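Local coordinates for acyl-CoA dehydrogenase family protein (Porphyromonas gingivalis, PDB 2OKU) that probably forms the C-terminal helical domain of a flavin-dependent acyl-CoA dehydrogenase, a family that oxidises acyl-CoA thioesters with FAD as cofactor, at residues Ala16-Arg19 with Glu20-Gln24; Glu30-Pro33 with Met34-Ala37; Met71-His74 with Ala75-His79. All blocks are in the same frame, centred on the assembly; numbering follows the deposited sequence.

Three local contacts, each along a single helix, mark three neighbouring helices of this C-terminal helical domain: 13-22 (contact 1), 32-53 (contact 2) and 58-87 (contact 3). The centres of contacts 1 and 3 are about 12 Å apart, and contact 2 lies about 14 Å from each. Gln23 ties all three together, its NE2 lying 2.9 Å from Lys35 O and 3.0 Å from His79 NE2, both probable hydrogen bonds. Ile18 CG2 packs 3.4 Å from His79 CE1, and Met34 CE reaches Gly78 O at 3.5 Å. Contact 3, nearest the chain centre, also meets the second subunit. None of the partners identified for these contacts is a flavin or a substrate.

Contact 1: residues Ala16-Arg19 with Glu20-Gln24; sequences ARIR and EEYQQ
Arg17 and Glu21 form a salt bridge on the exposed side of helix 13-22. The two side chains run alongside each other, and the guanidinium grips one carboxylate oxygen side-on: Arg17 NE donates to Glu21 OE1 at 2.9 Å and Arg17 NH2 to the same OE1 at 3.1 Å, both from one face of the carboxylate. Arg17 leaves the helix with CG trans to N (chi1 -173°) and stays extended, which carries its CG over the Tyr22 ring face. The phenol OH of Tyr22 sits 3.3 Å above the middle of the guanidinium plane, and the two planes are 27° apart.

The inner side differs in burial: Ile18 is enclosed against helices 58-87 and 32-53, whereas Arg17, Glu21 and Gln24 are exposed. Ile18 CG1 meets Tyr22 CD2 at 4.0 Å, the side chains crossing at about a right angle. Gln23 NE2 points inward to Lys35 O and His79. By contrast, Gln24 bends back on the surface, its NE2 bonding to Arg19 O at 2.8 Å.

The backbone widens here: Arg17 O accepts from both Glu21 N (i+4) and Tyr22 N (i+5), and Gln23 N reaches Ile18 O at 2.7 Å, again i+5. The two i+5 bonds identify a wider pi-type turn in an amphipathic surface helix.

Contact 2: residues Glu30-Pro33 with Met34-Ala37; sequences ELQP and MKEA
Gln32 and Glu36 are joined by a side-chain hydrogen bond one helical turn apart. Gln32 NE2 donates to Glu36 OE2 at 3.0 Å, a nearly straight bond with an N-H...O angle of 168°. The oxygen lies in the Gln32 amide plane but is approached on its anti side, well out of the carboxylate plane (34°). The bend in Gln32 (chi2 64°) swings the amide forward, toward Glu36 in the next turn, whose own chain is extended.

The other end of the same amide is held through water: a molecule donates to Gln32 OE1 at 2.9 Å and accepts from Lys35 NZ at 2.8 Å. Lys35 NZ in turn bonds to Thr25 O, which links the start of the helix to the preceding loop.

Beneath these polar groups, Glu36 N to Gln32 O and Ala37 N to Pro33 O set the helical spacing. A second water joins Glu30 O to Met34 N, accepting from the latter at 3.2 Å. On the buried side Leu31 CD1 lies 4.2 Å from the SE atom of Met34, a selenomethionine. Both residues pack on Met82 of helix 58-87, while Leu31 meets Arg92 and Met34 meets Ala95 on helix 92-115.

Contact 3: residues Met71-His74 with Ala75-His79; sequences MTAH and AVFGH
Phe77 has its CG anti to the carbonyl carbon (chi1 -77°), a torsion that lays the ring back over Ala73 in the preceding turn of the long central helix 58-87, part of the domain's helical bundle. Ala73 CB stands 4.3 Å above the ring plane, over its centre. One turn of alpha-helix supplies the spacing: Phe77 N bonds to Ala73 O at 2.7 Å, with an N-H...O angle of 164°. Val76 has CG1 anti to its backbone N, leaving CG2 to meet Thr72 CG2 at 4.0 Å.

Thr72 turns its hydroxyl back to Leu68 O within the helix, while Thr72 and Val76 both pack on Tyr14 of helix 13-22. Another side of the helix belongs to the dimer interface. There Tyr98 of the second subunit bonds through its OH to His74 ND1, and Phe77 meets the rings of Tyr98 and Phe91 of that subunit edge-to-face.

At the far end, His79 folds back on its own turn, with Ala75 O lying near its ring plane. Ala75 O is held twice, from opposite faces of its carbonyl plane: by His79 N at 3.2 Å and, from above that plane, by His79 ND1 at 2.8 Å.

Contact 1: residues Ala16-Arg19 with Glu20-Gln24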
# COMPACT_ATOMS: atom_id res chain seq x y z
N ALA A 16 13.62 -3.90 -11.73
CA ALA A 16 13.81 -3.38 -13.09
C ALA A 16 12.62 -2.50 -13.50
O ALA A 16 12.82 -1.40 -14.04
CB ALA A 16 14.04 -4.52 -14.10
N ARG A 17 11.40 -2.95 -13.22
CA ARG A 17 10.21 -2.16 -13.57
C ARG A 17 10.19 -0.81 -12.80
O ARG A 17 9.88 0.27 -13.37
CB ARG A 17 8.90 -2.92 -13.35
CG ARG A 17 7.73 -2.11 -13.89
CD ARG A 17 6.46 -2.89 -14.01
NE ARG A 17 5.49 -2.07 -14.75
CZ ARG A 17 4.22 -2.40 -14.93
NH1 ARG A 17 3.73 -3.53 -14.45
NH2 ARG A 17 3.43 -1.57 -15.61
N ILE A 18 10.53 -0.88 -11.52
CA ILE A 18 10.63 0.30 -10.70
C ILE A 18 11.62 1.29 -11.34
O ILE A 18 11.30 2.47 -11.51
CB ILE A 18 11.11 -0.04 -9.27
CG1 ILE A 18 9.92 -0.62 -8.47
CG2 ILE A 18 11.74 1.23 -8.61
CD1 ILE A 18 10.29 -1.23 -7.13
N ARG A 19 12.79 0.82 -11.69
CA ARG A 19 13.83 1.71 -12.19
C ARG A 19 13.57 2.21 -13.61
O ARG A 19 13.82 3.38 -13.92
CB ARG A 19 15.20 1.04 -12.10
CG ARG A 19 15.65 0.89 -10.69
CD ARG A 19 16.82 -0.03 -10.58
NE ARG A 19 17.28 -0.10 -9.22
CZ ARG A 19 18.15 -0.99 -8.75
NH1 ARG A 19 18.66 -1.92 -9.54
NH2 ARG A 19 18.50 -0.93 -7.47
N GLU A 20 13.03 1.33 -14.45
CA GLU A 20 12.87 1.61 -15.88
C GLU A 20 11.55 2.31 -16.19
O GLU A 20 11.48 3.07 -17.16
CB GLU A 20 13.05 0.31 -16.70
CG GLU A 20 14.46 -0.26 -16.60
CD GLU A 20 14.63 -1.74 -17.08
OE1 GLU A 20 13.78 -2.29 -17.79
OE2 GLU A 20 15.67 -2.35 -16.71
N GLU A 21 10.51 2.11 -15.38
CA GLU A 21 9.21 2.73 -15.60
C GLU A 21 8.80 3.66 -14.46
O GLU A 21 8.62 4.87 -14.67
CB GLU A 21 8.11 1.68 -15.79
CG GLU A 21 6.74 2.31 -16.06
CD GLU A 21 5.61 1.29 -16.28
OE1 GLU A 21 5.91 0.12 -16.56
OE2 GLU A 21 4.43 1.70 -16.21
N TYR A 22 8.61 3.12 -13.26
CA TYR A 22 7.99 3.94 -12.20
C TYR A 22 8.86 5.12 -11.79
O TYR A 22 8.36 6.23 -11.55
CB TYR A 22 7.64 3.11 -10.99
CG TYR A 22 6.70 1.96 -11.20
CD1 TYR A 22 5.72 1.99 -12.19
CD2 TYR A 22 6.76 0.83 -10.38
CE1 TYR A 22 4.86 0.91 -12.38
CE2 TYR A 22 5.89 -0.23 -10.55
CZ TYR A 22 4.93 -0.19 -11.54
OH TYR A 22 4.06 -1.25 -11.70
N GLN A 23 10.16 4.89 -11.67
CA GLN A 23 11.07 5.98 -11.29
C GLN A 23 11.26 7.01 -12.41
O GLN A 23 11.87 8.06 -12.18
CB GLN A 23 12.43 5.42 -10.86
CG GLN A 23 12.44 4.85 -9.41
CD GLN A 23 12.46 5.99 -8.38
OE1 GLN A 23 13.23 6.94 -8.54
NE2 GLN A 23 11.63 5.89 -7.34
N GLN A 24 10.78 6.72 -13.62
CA GLN A 24 10.84 7.66 -14.74
C GLN A 24 9.62 8.57 -14.83
O GLN A 24 9.55 9.43 -15.71
CB GLN A 24 11.01 6.90 -16.07
CG GLN A 24 12.16 5.92 -16.11
CD GLN A 24 13.49 6.57 -15.86
OE1 GLN A 24 13.71 7.73 -16.22
NE2 GLN A 24 14.41 5.82 -15.25

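Contact 2: residues Glu30-Pro33 with Met34-Ala37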
# COMPACT_ATOMS: atom_id res chain seq x y z
N GLU A 30 6.43 18.36 -4.81
CA GLU A 30 5.83 17.88 -3.58
C GLU A 30 5.91 16.37 -3.40
O GLU A 30 5.90 15.88 -2.27
CB GLU A 30 4.37 18.33 -3.48
CG GLU A 30 3.48 17.83 -4.61
CD GLU A 30 2.54 18.90 -5.15
OE1 GLU A 30 2.68 20.06 -4.73
OE2 GLU A 30 1.69 18.57 -6.01
N LEU A 31 6.01 15.64 -4.51
CA LEU A 31 6.10 14.17 -4.47
C LEU A 31 7.55 13.68 -4.69
O LEU A 31 7.86 12.47 -4.55
CB LEU A 31 5.14 13.62 -5.54
CG LEU A 31 4.41 12.32 -5.30
CD1 LEU A 31 3.78 12.24 -3.89
CD2 LEU A 31 3.38 12.07 -6.44
N GLN A 32 8.44 14.59 -5.04
CA GLN A 32 9.82 14.23 -5.31
C GLN A 32 10.51 13.54 -4.11
O GLN A 32 11.22 12.55 -4.30
CB GLN A 32 10.61 15.44 -5.82
CG GLN A 32 12.05 15.16 -6.25
CD GLN A 32 12.16 14.21 -7.45
OE1 GLN A 32 11.32 14.22 -8.33
NE2 GLN A 32 13.21 13.39 -7.47
N PRO A 33 10.32 14.05 -2.88
CA PRO A 33 10.92 13.32 -1.75
C PRO A 33 10.44 11.88 -1.64
O PRO A 33 11.25 10.98 -1.38
CB PRO A 33 10.52 14.17 -0.53
CG PRO A 33 10.37 15.57 -1.10
CD PRO A 33 9.69 15.31 -2.44
N MSE A 34 9.15 11.65 -1.87
CA MSE A 34 8.63 10.30 -1.84
C MSE A 34 9.27 9.45 -2.92
O MSE A 34 9.64 8.31 -2.66
CB MSE A 34 7.11 10.23 -1.96
CG MSE A 34 6.61 8.80 -1.88
SE MSE A 34 4.63 8.77 -1.73
CE MSE A 34 4.44 6.82 -1.36
N LYS A 35 9.42 10.00 -4.13
CA LYS A 35 10.06 9.27 -5.22
C LYS A 35 11.51 8.85 -4.85
O LYS A 35 11.92 7.70 -5.09
CB LYS A 35 10.03 10.12 -6.49
CG LYS A 35 10.66 9.49 -7.67
CD LYS A 35 10.35 10.31 -8.93
CE LYS A 35 11.05 9.79 -10.09
NZ LYS A 35 10.96 10.71 -11.26
N GLU A 36 12.26 9.75 -4.23
CA GLU A 36 13.62 9.48 -3.80
C GLU A 36 13.66 8.45 -2.66
O GLU A 36 14.53 7.56 -2.66
CB GLU A 36 14.34 10.77 -3.41
CG GLU A 36 14.55 11.67 -4.64
CD GLU A 36 15.06 13.08 -4.33
OE1 GLU A 36 15.24 13.43 -3.14
OE2 GLU A 36 15.26 13.85 -5.31
N ALA A 37 12.73 8.54 -1.72
CA ALA A 37 12.64 7.54 -0.63
C ALA A 37 12.34 6.14 -1.18
O ALA A 37 12.91 5.15 -0.73
CB ALA A 37 11.57 7.95 0.38
O HOH W 1 6.72 13.63 -1.15
O HOH W 2 10.35 13.46 -10.94

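Contact 3: residues Met71-His74 with Ala75-His79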
# COMPACT_ATOMS: atom_id res chain seq x y z
N MSE A 71 9.99 -7.73 1.36
CA MSE A 71 10.92 -6.63 1.21
C MSE A 71 10.68 -5.94 -0.13
O MSE A 71 10.63 -4.70 -0.24
CB MSE A 71 12.35 -7.17 1.31
CG MSE A 71 13.41 -6.11 1.37
SE MSE A 71 13.45 -5.34 3.21
CE MSE A 71 14.89 -4.01 2.84
N THR A 72 10.49 -6.74 -1.17
CA THR A 72 10.19 -6.23 -2.49
C THR A 72 8.81 -5.57 -2.57
O THR A 72 8.68 -4.50 -3.19
CB THR A 72 10.33 -7.37 -3.56
OG1 THR A 72 11.66 -7.93 -3.49
CG2 THR A 72 10.07 -6.80 -4.95
N ALA A 73 7.80 -6.23 -2.01
CA ALA A 73 6.42 -5.75 -1.98
C ALA A 73 6.34 -4.33 -1.41
O ALA A 73 5.64 -3.45 -1.95
CB ALA A 73 5.52 -6.72 -1.17
N HIS A 74 7.07 -4.06 -0.33
CA HIS A 74 7.04 -2.71 0.26
C HIS A 74 7.46 -1.64 -0.75
O HIS A 74 6.82 -0.57 -0.87
CB HIS A 74 7.86 -2.63 1.56
CG HIS A 74 7.28 -3.46 2.65
ND1 HIS A 74 6.00 -3.27 3.12
CD2 HIS A 74 7.79 -4.52 3.33
CE1 HIS A 74 5.73 -4.20 4.03
NE2 HIS A 74 6.81 -4.94 4.20
N ALA A 75 8.54 -1.91 -1.49
CA ALA A 75 8.99 -0.99 -2.54
C ALA A 75 8.00 -0.85 -3.69
O ALA A 75 7.76 0.27 -4.14
CB ALA A 75 10.38 -1.41 -3.07
N VAL A 76 7.47 -1.97 -4.20
CA VAL A 76 6.49 -1.95 -5.29
C VAL A 76 5.23 -1.22 -4.89
O VAL A 76 4.80 -0.26 -5.57
CB VAL A 76 6.14 -3.36 -5.78
CG1 VAL A 76 4.97 -3.34 -6.82
CG2 VAL A 76 7.42 -4.08 -6.34
N PHE A 77 4.67 -1.64 -3.75
CA PHE A 77 3.41 -1.07 -3.24
C PHE A 77 3.57 0.44 -3.11
O PHE A 77 2.67 1.20 -3.49
CB PHE A 77 3.06 -1.69 -1.90
CG PHE A 77 2.47 -3.09 -1.97
CD1 PHE A 77 2.43 -3.84 -3.15
CD2 PHE A 77 1.98 -3.68 -0.80
CE1 PHE A 77 1.88 -5.12 -3.16
CE2 PHE A 77 1.45 -4.96 -0.81
CZ PHE A 77 1.40 -5.69 -1.98
N GLY A 78 4.71 0.87 -2.56
CA GLY A 78 4.96 2.30 -2.32
C GLY A 78 4.90 3.09 -3.61
O GLY A 78 4.34 4.21 -3.68
N HIS A 79 5.47 2.51 -4.67
CA HIS A 79 5.38 3.14 -5.99
C HIS A 79 3.94 3.22 -6.49
O HIS A 79 3.58 4.23 -7.07
CB HIS A 79 6.26 2.41 -7.01
CG HIS A 79 7.71 2.77 -6.92
ND1 HIS A 79 8.59 2.08 -6.12
CD2 HIS A 79 8.43 3.75 -7.51
CE1 HIS A 79 9.79 2.62 -6.22
NE2 HIS A 79 9.73 3.63 -7.07